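Local coordinates for protein methylglyoxal reductase (NADPH-dependent) (Candida albicans SC5314, PDB 6KWS) that probably reduces methylglyoxal with NADPH, as an extended short-chain dehydrogenase built on a Rossmann fold, at residues 10-15 with 211-216; 239-244 with 327-332; 95-100 with 151-156. The protein carries 1 engineered substitution. One frame throughout, in Å; residues are numbered along the deposited sequence.

Contact 1 of 3, residues 10-15 with 211-216; sequences TGFIAQ and LNTSSE
The methyl CG2 of Thr-213 lies over one face of the Phe-12 ring. It meets CG of Phe-12 at 3.8 Å and is displaced toward the rim, in a CH-pi contact 24° off the ring normal. CB of Thr-213 also comes within 3.9 Å of CD2 of Phe-12. The two side chains cross at about a right angle. Phe-12 holds its CG anti to the backbone N (chi1 176°), which carries the ring from the start of helix 12-23 out to the loop. OG1 of Thr-213 accepts a bond from Ser-215 N (2.9 Å, 149° at the hydrogen), a capping bond in the turn that leads into helix 216-222. This bond holds OG1 in place and leaves the methyl on the Phe-12 side. Ser-215 adds a looser touch, OG lying 4.4 Å from CZ of Phe-12. That hydroxyl is hydrogen-bonded to the carbonyl of Gly-199. Val-197, Gln-201 and Val-240 also pack on Phe-12. Thr-10, Phe-12, Ile-13 and Val-197 bind NADPH in this protein, although none is bound to this chain. The contact therefore borders the cofactor site, at the glycine-rich turn between the first strand and first helix of a Rossmann fold.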
ATOM      1  N   THR A  10      -9.965   2.921   7.267  1.00 44.82           N
ATOM      2  CA  THR A  10      -9.533   1.958   8.274  1.00 42.78           C
ATOM      3  C   THR A  10      -8.483   0.978   7.763  1.00 41.41           C
ATOM      4  O   THR A  10      -8.024   0.139   8.547  1.00 39.80           O
ATOM      5  CB  THR A  10     -10.715   1.152   8.779  1.00 43.79           C
ATOM      6  OG1 THR A  10     -11.453   0.699   7.646  1.00 54.57           O
ATOM      7  CG2 THR A  10     -11.612   2.016   9.640  1.00 48.54           C
ATOM      8  N   GLY A  11      -8.116   1.033   6.479  1.00 32.80           N
ATOM      9  CA  GLY A  11      -7.071   0.164   5.966  1.00 30.85           C
ATOM     10  C   GLY A  11      -5.721   0.408   6.644  1.00 35.70           C
ATOM     11  O   GLY A  11      -5.514   1.361   7.402  1.00 38.23           O
ATOM     12  N   PHE A  12      -4.776  -0.480   6.328  1.00 29.02           N
ATOM     13  CA  PHE A  12      -3.466  -0.512   6.985  1.00 27.57           C
ATOM     14  C   PHE A  12      -2.644   0.738   6.674  1.00 32.32           C
ATOM     15  O   PHE A  12      -2.235   1.477   7.578  1.00 37.24           O
ATOM     16  CB  PHE A  12      -2.737  -1.782   6.545  1.00 28.71           C
ATOM     17  CG  PHE A  12      -1.340  -1.916   7.048  1.00 32.27           C
ATOM     18  CD1 PHE A  12      -1.026  -1.694   8.391  1.00 36.45           C
ATOM     19  CD2 PHE A  12      -0.344  -2.344   6.193  1.00 26.42           C
ATOM     20  CE1 PHE A  12       0.271  -1.858   8.853  1.00 32.53           C
ATOM     21  CE2 PHE A  12       0.960  -2.510   6.635  1.00 30.96           C
ATOM     22  CZ  PHE A  12       1.274  -2.272   7.963  1.00 36.10           C
ATOM     23  N   ILE A  13      -2.367   0.983   5.397  1.00 34.70           N
ATOM     24  CA  ILE A  13      -1.695   2.227   5.035  1.00 31.46           C
ATOM     25  C   ILE A  13      -2.556   3.420   5.428  1.00 34.82           C
ATOM     26  O   ILE A  13      -2.046   4.439   5.906  1.00 36.73           O
ATOM     27  CB  ILE A  13      -1.370   2.250   3.532  1.00 25.23           C
ATOM     28  CG1 ILE A  13      -0.489   1.057   3.129  1.00 25.19           C
ATOM     29  CG2 ILE A  13      -0.758   3.552   3.166  1.00 27.20           C
ATOM     30  CD1 ILE A  13      -0.265   0.959   1.612  1.00 24.27           C
ATOM     31  N   ALA A  14      -3.879   3.303   5.261  1.00 37.77           N
ATOM     32  CA  ALA A  14      -4.739   4.483   5.338  1.00 36.38           C
ATOM     33  C   ALA A  14      -4.742   5.086   6.737  1.00 38.49           C
ATOM     34  O   ALA A  14      -4.567   6.303   6.899  1.00 37.59           O
ATOM     35  CB  ALA A  14      -6.158   4.136   4.896  1.00 36.00           C
ATOM     36  N   GLN A  15      -4.938   4.250   7.761  1.00 36.36           N
ATOM     37  CA  GLN A  15      -4.886   4.739   9.134  1.00 36.74           C
ATOM     38  C   GLN A  15      -3.626   5.558   9.378  1.00 36.20           C
ATOM     39  O   GLN A  15      -3.659   6.584  10.068  1.00 37.69           O
ATOM     40  CB  GLN A  15      -4.965   3.564  10.112  1.00 37.62           C
ATOM     41  CG  GLN A  15      -6.267   2.782  10.020  1.00 40.59           C
ATOM     42  CD  GLN A  15      -6.623   2.059  11.319  1.00 46.17           C
ATOM     43  OE1 GLN A  15      -5.914   2.162  12.325  1.00 51.73           O
ATOM     44  NE2 GLN A  15      -7.724   1.323  11.299  1.00 41.64           N
ATOM     45  N   LEU A 211      -2.529 -11.523  10.609  1.00 75.44           N
ATOM     46  CA  LEU A 211      -2.599 -10.208   9.984  1.00 77.20           C
ATOM     47  C   LEU A 211      -3.176 -10.362   8.584  1.00 77.88           C
ATOM     48  O   LEU A 211      -2.815 -11.282   7.837  1.00 78.89           O
ATOM     49  CB  LEU A 211      -1.219  -9.541   9.930  1.00 69.07           C
ATOM     50  CG  LEU A 211      -0.362  -9.415  11.204  1.00 62.90           C
ATOM     51  CD1 LEU A 211       0.569  -8.221  11.109  1.00 61.55           C
ATOM     52  CD2 LEU A 211      -1.212  -9.324  12.459  1.00 68.06           C
ATOM     53  N   ASN A 212      -4.100  -9.478   8.237  1.00 75.16           N
ATOM     54  CA  ASN A 212      -4.633  -9.494   6.882  1.00 76.51           C
ATOM     55  C   ASN A 212      -3.756  -8.699   5.909  1.00 75.89           C
ATOM     56  O   ASN A 212      -4.067  -8.635   4.712  1.00 67.07           O
ATOM     57  CB  ASN A 212      -6.087  -8.987   6.888  1.00 75.16           C
ATOM     58  CG  ASN A 212      -7.086 -10.057   7.386  1.00 85.86           C
ATOM     59  OD1 ASN A 212      -6.821 -11.265   7.311  1.00 79.69           O
ATOM     60  ND2 ASN A 212      -8.238  -9.606   7.888  1.00 86.60           N
ATOM     61  N   THR A 213      -2.633  -8.149   6.397  1.00 74.95           N
ATOM     62  CA  THR A 213      -1.717  -7.295   5.659  1.00 61.71           C
ATOM     63  C   THR A 213      -0.512  -8.093   5.165  1.00 63.39           C
ATOM     64  O   THR A 213      -0.445  -9.322   5.270  1.00 60.03           O
ATOM     65  CB  THR A 213      -1.215  -6.121   6.520  1.00 60.95           C
ATOM     66  OG1 THR A 213      -0.056  -6.524   7.277  1.00 54.98           O
ATOM     67  CG2 THR A 213      -2.296  -5.618   7.483  1.00 64.43           C
ATOM     68  N   SER A 214       0.477  -7.367   4.643  1.00 63.97           N
ATOM     69  CA  SER A 214       1.710  -7.977   4.177  1.00 58.68           C
ATOM     70  C   SER A 214       2.686  -8.273   5.308  1.00 56.77           C
ATOM     71  O   SER A 214       3.649  -9.023   5.110  1.00 50.80           O
ATOM     72  CB  SER A 214       2.376  -7.072   3.155  1.00 49.10           C
ATOM     73  OG  SER A 214       3.297  -7.836   2.413  1.00 54.66           O
ATOM     74  N   SER A 215       2.460  -7.701   6.489  1.00 59.35           N
ATOM     75  CA  SER A 215       3.263  -8.062   7.645  1.00 52.14           C
ATOM     76  C   SER A 215       3.052  -9.515   8.057  1.00 57.12           C
ATOM     77  O   SER A 215       3.809 -10.011   8.896  1.00 54.27           O
ATOM     78  CB  SER A 215       2.948  -7.115   8.814  1.00 55.23           C
ATOM     79  OG  SER A 215       3.639  -5.869   8.705  1.00 41.73           O
ATOM     80  N   GLU A 216       2.058 -10.214   7.478  1.00 59.71           N
ATOM     81  CA  GLU A 216       1.869 -11.642   7.727  1.00 57.80           C
ATOM     82  C   GLU A 216       3.077 -12.470   7.305  1.00 55.82           C
ATOM     83  O   GLU A 216       3.345 -13.506   7.922  1.00 56.66           O
ATOM     84  CB  GLU A 216       0.607 -12.156   7.030  1.00 58.52           C
ATOM     85  CG  GLU A 216       0.440 -13.684   7.065  1.00 69.52           C
ATOM     86  CD  GLU A 216      -0.019 -14.227   8.464  1.00 78.87           C
ATOM     87  OE1 GLU A 216      -0.442 -13.426   9.341  1.00 74.91           O
ATOM     88  OE2 GLU A 216       0.074 -15.460   8.685  1.00 72.66           O
TER

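Contact 2 of 3, residues 239-244 with 327-332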
ATOM      1  N   ASP A 239       8.585   0.285   4.655  1.00 32.00           N
ATOM      2  CA  ASP A 239       7.791   0.427   5.870  1.00 29.69           C
ATOM      3  C   ASP A 239       6.518   1.221   5.586  1.00 32.36           C
ATOM      4  O   ASP A 239       6.529   2.190   4.820  1.00 30.25           O
ATOM      5  CB  ASP A 239       8.614   1.108   6.968  1.00 36.04           C
ATOM      6  CG  ASP A 239       7.885   1.167   8.310  1.00 35.43           C
ATOM      7  OD1 ASP A 239       7.053   2.087   8.530  1.00 34.01           O
ATOM      8  OD2 ASP A 239       8.166   0.299   9.158  1.00 37.73           O
ATOM      9  N   VAL A 240       5.422   0.804   6.236  1.00 31.31           N
ATOM     10  CA  VAL A 240       4.095   1.371   6.004  1.00 32.63           C
ATOM     11  C   VAL A 240       4.057   2.853   6.337  1.00 37.37           C
ATOM     12  O   VAL A 240       3.327   3.622   5.696  1.00 38.06           O
ATOM     13  CB  VAL A 240       3.039   0.598   6.820  1.00 32.96           C
ATOM     14  CG1 VAL A 240       3.346   0.697   8.293  1.00 31.23           C
ATOM     15  CG2 VAL A 240       1.623   1.109   6.527  1.00 28.93           C
ATOM     16  N   ARG A 241       4.830   3.280   7.339  1.00 36.48           N
ATOM     17  CA  ARG A 241       4.831   4.683   7.731  1.00 33.65           C
ATOM     18  C   ARG A 241       5.441   5.567   6.645  1.00 37.30           C
ATOM     19  O   ARG A 241       4.984   6.697   6.428  1.00 34.07           O
ATOM     20  CB  ARG A 241       5.564   4.826   9.058  1.00 33.73           C
ATOM     21  CG  ARG A 241       4.752   4.251  10.208  1.00 34.14           C
ATOM     22  CD  ARG A 241       5.596   3.983  11.429  1.00 30.75           C
ATOM     23  NE  ARG A 241       6.645   3.002  11.161  1.00 37.40           N
ATOM     24  CZ  ARG A 241       7.457   2.505  12.092  1.00 37.53           C
ATOM     25  NH1 ARG A 241       7.335   2.884  13.357  1.00 33.25           N
ATOM     26  NH2 ARG A 241       8.384   1.615  11.763  1.00 36.02           N
ATOM     27  N   ASP A 242       6.461   5.067   5.937  1.00 39.30           N
ATOM     28  CA  ASP A 242       7.017   5.820   4.814  1.00 38.30           C
ATOM     29  C   ASP A 242       6.072   5.833   3.618  1.00 35.06           C
ATOM     30  O   ASP A 242       5.999   6.826   2.887  1.00 35.76           O
ATOM     31  CB  ASP A 242       8.380   5.245   4.442  1.00 36.80           C
ATOM     32  CG  ASP A 242       9.357   5.328   5.599  1.00 43.44           C
ATOM     33  OD1 ASP A 242       9.255   6.341   6.348  1.00 45.96           O
ATOM     34  OD2 ASP A 242      10.194   4.396   5.782  1.00 39.97           O
ATOM     35  N   VAL A 243       5.332   4.754   3.405  1.00 34.82           N
ATOM     36  CA  VAL A 243       4.327   4.761   2.357  1.00 32.59           C
ATOM     37  C   VAL A 243       3.266   5.801   2.673  1.00 37.29           C
ATOM     38  O   VAL A 243       2.965   6.677   1.850  1.00 40.02           O
ATOM     39  CB  VAL A 243       3.727   3.351   2.190  1.00 37.08           C
ATOM     40  CG1 VAL A 243       2.657   3.338   1.114  1.00 30.92           C
ATOM     41  CG2 VAL A 243       4.825   2.340   1.864  1.00 31.59           C
ATOM     42  N   ALA A 244       2.703   5.735   3.887  1.00 37.65           N
ATOM     43  CA  ALA A 244       1.741   6.738   4.338  1.00 35.46           C
ATOM     44  C   ALA A 244       2.277   8.153   4.134  1.00 38.10           C
ATOM     45  O   ALA A 244       1.574   9.025   3.611  1.00 38.68           O
ATOM     46  CB  ALA A 244       1.391   6.516   5.808  1.00 30.71           C
ATOM     47  N   VAL A 327      11.094  -4.364  10.934  1.00 32.41           N
ATOM     48  CA  VAL A 327      10.777  -5.698  11.439  1.00 33.88           C
ATOM     49  C   VAL A 327      10.564  -5.661  12.942  1.00 32.35           C
ATOM     50  O   VAL A 327       9.597  -6.240  13.458  1.00 33.03           O
ATOM     51  CB  VAL A 327      11.878  -6.698  11.053  1.00 31.35           C
ATOM     52  CG1 VAL A 327      11.676  -8.009  11.792  1.00 28.33           C
ATOM     53  CG2 VAL A 327      11.856  -6.917   9.574  1.00 30.96           C
ATOM     54  N   TYR A 328      11.453  -4.964  13.660  1.00 32.89           N
ATOM     55  CA  TYR A 328      11.373  -4.886  15.118  1.00 34.31           C
ATOM     56  C   TYR A 328      10.078  -4.238  15.560  1.00 37.43           C
ATOM     57  O   TYR A 328       9.345  -4.796  16.390  1.00 39.89           O
ATOM     58  CB  TYR A 328      12.555  -4.095  15.680  1.00 32.34           C
ATOM     59  CG  TYR A 328      12.529  -3.974  17.181  1.00 41.32           C
ATOM     60  CD1 TYR A 328      13.024  -4.996  17.982  1.00 43.74           C
ATOM     61  CD2 TYR A 328      12.016  -2.838  17.807  1.00 40.42           C
ATOM     62  CE1 TYR A 328      13.015  -4.892  19.353  1.00 44.72           C
ATOM     63  CE2 TYR A 328      12.003  -2.728  19.180  1.00 43.68           C
ATOM     64  CZ  TYR A 328      12.503  -3.762  19.951  1.00 48.51           C
ATOM     65  OH  TYR A 328      12.509  -3.687  21.329  1.00 52.44           O
ATOM     66  N   ASP A 329       9.783  -3.050  15.018  1.00 33.08           N
ATOM     67  CA  ASP A 329       8.554  -2.365  15.389  1.00 33.32           C
ATOM     68  C   ASP A 329       7.344  -3.239  15.128  1.00 34.19           C
ATOM     69  O   ASP A 329       6.356  -3.160  15.862  1.00 41.58           O
ATOM     70  CB  ASP A 329       8.423  -1.057  14.623  1.00 32.76           C
ATOM     71  CG  ASP A 329       9.446  -0.034  15.028  1.00 36.41           C
ATOM     72  OD1 ASP A 329      10.146  -0.236  16.044  1.00 44.94           O
ATOM     73  OD2 ASP A 329       9.543   0.992  14.325  1.00 43.14           O
ATOM     74  N   THR A 330       7.406  -4.095  14.111  1.00 31.09           N
ATOM     75  CA  THR A 330       6.265  -4.941  13.788  1.00 34.98           C
ATOM     76  C   THR A 330       6.132  -6.079  14.789  1.00 37.77           C
ATOM     77  O   THR A 330       5.040  -6.336  15.315  1.00 34.67           O
ATOM     78  CB  THR A 330       6.412  -5.504  12.371  1.00 34.66           C
ATOM     79  OG1 THR A 330       6.639  -4.436  11.451  1.00 37.76           O
ATOM     80  CG2 THR A 330       5.172  -6.286  11.942  1.00 32.44           C
ATOM     81  N   VAL A 331       7.231  -6.798  15.020  1.00 31.86           N
ATOM     82  CA  VAL A 331       7.189  -7.923  15.940  1.00 36.11           C
ATOM     83  C   VAL A 331       6.839  -7.442  17.344  1.00 40.17           C
ATOM     84  O   VAL A 331       6.016  -8.061  18.039  1.00 37.24           O
ATOM     85  CB  VAL A 331       8.529  -8.687  15.916  1.00 37.62           C
ATOM     86  CG1 VAL A 331       8.537  -9.798  16.985  1.00 36.87           C
ATOM     87  CG2 VAL A 331       8.776  -9.267  14.549  1.00 35.46           C
ATOM     88  N   GLU A 332       7.465  -6.338  17.784  1.00 35.94           N
ATOM     89  CA  GLU A 332       7.204  -5.799  19.113  1.00 35.54           C
ATOM     90  C   GLU A 332       5.714  -5.604  19.310  1.00 37.37           C
ATOM     91  O   GLU A 332       5.134  -6.039  20.312  1.00 33.70           O
ATOM     92  CB  GLU A 332       7.939  -4.471  19.301  1.00 41.27           C
ATOM     93  CG  GLU A 332       8.342  -4.175  20.747  1.00 53.29           C
ATOM     94  CD  GLU A 332       8.466  -2.670  21.055  1.00 69.15           C
ATOM     95  OE1 GLU A 332       8.759  -2.321  22.231  1.00 71.53           O
ATOM     96  OE2 GLU A 332       8.261  -1.838  20.131  1.00 68.69           O
TER
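A salt-bridge network of Asp-239, Arg-241 and Asp-329 joins the N-terminal end of helix 240-252 to helix 323-337. Arg-241 grips Asp-329 end-on. Its NH2 lies 2.9 Å from OD2 of Asp-329, and its NH1 is 3.1 Å from the same oxygen. The NH2 bond uses the anti lone pair, while NH1 comes from above the carboxylate plane. OD2 sits at the edge of the guanidinium, close to its plane, but the two flat groups stand 79° apart. Asp-239 holds the arginine from another edge, side-on. NE of Arg-241 points almost straight at OD1 of Asp-239 (2.8 Å, 177° at the hydrogen), and NH2 bonds to OD2 of Asp-239 at 2.9 Å. The chain of Arg-241 bends at chi3 (-61°), turning NE toward Asp-239. OD1 of Asp-239 also caps the helix by accepting from Arg-241 N. The two donors reach it from opposite faces of the carboxylate. OG of Ser-326, on helix 323-337, is hydrogen-bonded to OD2 of Asp-239, and Tyr-321 makes a cation-pi contact with Arg-241. The guanidinium is thus fixed in rotation by two carboxylates. Its positive charge probably offsets the repulsion between them and would favour their ionised forms.

Contact 3 of 3, residues 95-100 with 151-156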
ATOM      1  N   GLU A  95     -13.723 -11.682 -10.568  1.00 54.10           N
ATOM      2  CA  GLU A  95     -13.554 -11.343  -9.163  1.00 59.55           C
ATOM      3  C   GLU A  95     -12.390 -10.394  -8.895  1.00 61.36           C
ATOM      4  O   GLU A  95     -12.380  -9.735  -7.850  1.00 63.61           O
ATOM      5  CB  GLU A  95     -13.389 -12.618  -8.321  1.00 61.24           C
ATOM      6  CG  GLU A  95     -14.710 -13.389  -8.108  1.00 69.45           C
ATOM      7  CD  GLU A  95     -14.524 -14.723  -7.369  1.00 85.91           C
ATOM      8  OE1 GLU A  95     -13.957 -15.671  -7.963  1.00 84.17           O
ATOM      9  OE2 GLU A  95     -14.956 -14.834  -6.195  1.00 90.24           O
ATOM     10  N   LEU A  96     -11.429 -10.280  -9.812  1.00 56.78           N
ATOM     11  CA  LEU A  96     -10.261  -9.440  -9.579  1.00 51.53           C
ATOM     12  C   LEU A  96     -10.033  -8.387 -10.653  1.00 54.72           C
ATOM     13  O   LEU A  96      -9.870  -7.202 -10.323  1.00 52.70           O
ATOM     14  CB  LEU A  96      -9.010 -10.312  -9.443  1.00 51.35           C
ATOM     15  CG  LEU A  96      -8.764 -10.902  -8.059  1.00 59.06           C
ATOM     16  CD1 LEU A  96      -7.577 -11.874  -8.089  1.00 53.62           C
ATOM     17  CD2 LEU A  96      -8.537  -9.788  -7.061  1.00 52.45           C
ATOM     18  N   LEU A  97      -9.997  -8.775 -11.935  1.00 54.61           N
ATOM     19  CA  LEU A  97      -9.509  -7.862 -12.969  1.00 50.17           C
ATOM     20  C   LEU A  97     -10.542  -6.808 -13.337  1.00 50.39           C
ATOM     21  O   LEU A  97     -10.245  -5.607 -13.320  1.00 52.58           O
ATOM     22  CB  LEU A  97      -9.079  -8.641 -14.205  1.00 48.83           C
ATOM     23  CG  LEU A  97      -7.748  -9.352 -13.993  1.00 53.08           C
ATOM     24  CD1 LEU A  97      -7.504 -10.357 -15.100  1.00 47.22           C
ATOM     25  CD2 LEU A  97      -6.630  -8.320 -13.934  1.00 48.70           C
ATOM     26  N   LEU A  98     -11.762  -7.230 -13.666  1.00 51.48           N
ATOM     27  CA  LEU A  98     -12.807  -6.249 -13.957  1.00 48.93           C
ATOM     28  C   LEU A  98     -13.090  -5.335 -12.777  1.00 50.95           C
ATOM     29  O   LEU A  98     -13.069  -4.106 -12.967  1.00 53.90           O
ATOM     30  CB  LEU A  98     -14.065  -6.970 -14.450  1.00 53.42           C
ATOM     31  CG  LEU A  98     -13.808  -7.678 -15.783  1.00 57.88           C
ATOM     32  CD1 LEU A  98     -14.973  -8.555 -16.136  1.00 56.35           C
ATOM     33  CD2 LEU A  98     -13.528  -6.672 -16.895  1.00 46.11           C
ATOM     34  N   PRO A  99     -13.314  -5.829 -11.547  1.00 52.26           N
ATOM     35  CA  PRO A  99     -13.523  -4.898 -10.416  1.00 51.35           C
ATOM     36  C   PRO A  99     -12.401  -3.885 -10.225  1.00 53.18           C
ATOM     37  O   PRO A  99     -12.675  -2.726  -9.889  1.00 55.90           O
ATOM     38  CB  PRO A  99     -13.633  -5.833  -9.207  1.00 46.87           C
ATOM     39  CG  PRO A  99     -14.049  -7.130  -9.765  1.00 51.75           C
ATOM     40  CD  PRO A  99     -13.416  -7.235 -11.116  1.00 49.76           C
ATOM     41  N   ALA A 100     -11.144  -4.286 -10.422  1.00 48.68           N
ATOM     42  CA  ALA A 100     -10.060  -3.314 -10.333  1.00 53.09           C
ATOM     43  C   ALA A 100     -10.150  -2.285 -11.453  1.00 51.31           C
ATOM     44  O   ALA A 100     -10.025  -1.078 -11.204  1.00 51.34           O
ATOM     45  CB  ALA A 100      -8.696  -4.015 -10.356  1.00 47.74           C
ATOM     46  N   ILE A 151       2.757  -8.056 -18.087  1.00 35.75           N
ATOM     47  CA  ILE A 151       1.909  -9.240 -18.134  1.00 37.43           C
ATOM     48  C   ILE A 151       0.672  -8.948 -18.975  1.00 30.05           C
ATOM     49  O   ILE A 151       0.099  -7.857 -18.919  1.00 32.50           O
ATOM     50  CB  ILE A 151       1.546  -9.707 -16.711  1.00 34.01           C
ATOM     51  CG1 ILE A 151       0.681 -10.983 -16.768  1.00 34.71           C
ATOM     52  CG2 ILE A 151       0.835  -8.605 -15.944  1.00 33.44           C
ATOM     53  CD1 ILE A 151       0.454 -11.683 -15.397  1.00 41.67           C
ATOM     54  N   SER A 152       0.266  -9.920 -19.782  1.00 34.50           N
ATOM     55  CA  SER A 152      -0.963  -9.782 -20.549  1.00 30.59           C
ATOM     56  C   SER A 152      -2.213 -10.059 -19.706  1.00 34.37           C
ATOM     57  O   SER A 152      -2.182 -10.740 -18.674  1.00 37.63           O
ATOM     58  CB  SER A 152      -0.961 -10.739 -21.725  1.00 30.10           C
ATOM     59  OG  SER A 152      -1.129 -12.054 -21.256  1.00 35.17           O
ATOM     60  N   TRP A 153      -3.335  -9.528 -20.183  1.00 36.45           N
ATOM     61  CA  TRP A 153      -4.634  -9.897 -19.636  1.00 37.20           C
ATOM     62  C   TRP A 153      -4.808 -11.402 -19.629  1.00 37.78           C
ATOM     63  O   TRP A 153      -5.320 -11.977 -18.664  1.00 39.92           O
ATOM     64  CB  TRP A 153      -5.741  -9.239 -20.463  1.00 38.43           C
ATOM     65  CG  TRP A 153      -7.122  -9.345 -19.888  1.00 41.36           C
ATOM     66  CD1 TRP A 153      -8.016 -10.360 -20.081  1.00 40.90           C
ATOM     67  CD2 TRP A 153      -7.786  -8.377 -19.064  1.00 43.53           C
ATOM     68  NE1 TRP A 153      -9.193 -10.089 -19.419  1.00 41.84           N
ATOM     69  CE2 TRP A 153      -9.078  -8.878 -18.789  1.00 42.55           C
ATOM     70  CE3 TRP A 153      -7.418  -7.135 -18.536  1.00 40.95           C
ATOM     71  CZ2 TRP A 153      -9.993  -8.187 -17.995  1.00 44.94           C
ATOM     72  CZ3 TRP A 153      -8.334  -6.450 -17.747  1.00 38.70           C
ATOM     73  CH2 TRP A 153      -9.601  -6.978 -17.484  1.00 43.25           C
ATOM     74  N   GLN A 154      -4.399 -12.062 -20.704  1.00 39.94           N
ATOM     75  CA  GLN A 154      -4.604 -13.499 -20.773  1.00 37.14           C
ATOM     76  C   GLN A 154      -3.789 -14.199 -19.706  1.00 38.50           C
ATOM     77  O   GLN A 154      -4.302 -15.067 -18.992  1.00 45.12           O
ATOM     78  CB  GLN A 154      -4.260 -14.015 -22.171  1.00 39.79           C
ATOM     79  CG  GLN A 154      -5.276 -13.624 -23.254  1.00 37.66           C
ATOM     80  CD  GLN A 154      -5.346 -12.117 -23.506  1.00 45.42           C
ATOM     81  OE1 GLN A 154      -4.364 -11.388 -23.324  1.00 43.38           O
ATOM     82  NE2 GLN A 154      -6.508 -11.649 -23.940  1.00 51.75           N
ATOM     83  N   ASP A 155      -2.531 -13.798 -19.545  1.00 39.15           N
ATOM     84  CA  ASP A 155      -1.685 -14.419 -18.537  1.00 39.03           C
ATOM     85  C   ASP A 155      -2.115 -14.070 -17.120  1.00 39.56           C
ATOM     86  O   ASP A 155      -1.827 -14.829 -16.190  1.00 42.26           O
ATOM     87  CB  ASP A 155      -0.241 -14.020 -18.791  1.00 39.71           C
ATOM     88  CG  ASP A 155       0.357 -14.759 -19.988  1.00 49.64           C
ATOM     89  OD1 ASP A 155      -0.393 -15.527 -20.650  1.00 47.46           O
ATOM     90  OD2 ASP A 155       1.572 -14.580 -20.267  1.00 47.23           O
ATOM     91  N   ALA A 156      -2.818 -12.956 -16.935  1.00 38.59           N
ATOM     92  CA  ALA A 156      -3.280 -12.590 -15.607  1.00 38.62           C
ATOM     93  C   ALA A 156      -4.366 -13.528 -15.075  1.00 41.18           C
ATOM     94  O   ALA A 156      -4.556 -13.585 -13.859  1.00 40.86           O
ATOM     95  CB  ALA A 156      -3.773 -11.145 -15.622  1.00 39.67           C
TER
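The Trp-153 indole has CD1 of Leu-97 over the centre of one face, 4.2 Å above the plane. CD2 of Leu-98 lies at the edge, near the plane, 4.0 Å from CH2 of Trp-153. The closest approach is made by CB of Leu-97, 3.7 Å from that same CH2. Trp-153 therefore reaches helix 92-114 with the far end of its six-membered ring. With chi1 at -170° the indole swings away from its own backbone N, and this sends it out from the short helix 153-156 toward helix 92-114. Leu-97 has a second partner on the short helix. Its CD1 packs against CB of Ala-156 at 3.8 Å, so one methyl of the leucine faces both the indole and the alanine. Ser-152 caps this helix, OG accepting from Asp-155 N at 2.8 Å. Phe-170 of helix 160-181 meets the indole edge-to-face, and NE1 of Trp-153 is hydrogen-bonded to OE2 of Glu-93. No hydrogen bond joins the two segments. Their contact is wholly apolar, made by Leu-97, Leu-98, Trp-153 and Ala-156, while the one polar atom of the indole is satisfied by a glutamate of the same helix 92-114.

From the N terminus, the chain passes through strand 3-7 and enters contact 1 at residues 10-15. Its partner comes only at 211-216, so contact 1 closes a long loop that holds most of the parallel strands. Nested in that loop, contact 3 closes one of 50 residues. It ties helix 92-114 to the short helix 153-156, about 23 Å from contact 1 between centres. Contact 2 follows in series and closes a separate loop of 82 residues, joining helix 240-252 to helix 323-337. Contacts 1 and 2 touch: Ile-13 packs on Val-240 and Val-243, and Ser-215 on Thr-330. Together they link the first Rossmann helix to the C-terminal part. Contact 3 lies across the chain's centre from contact 2.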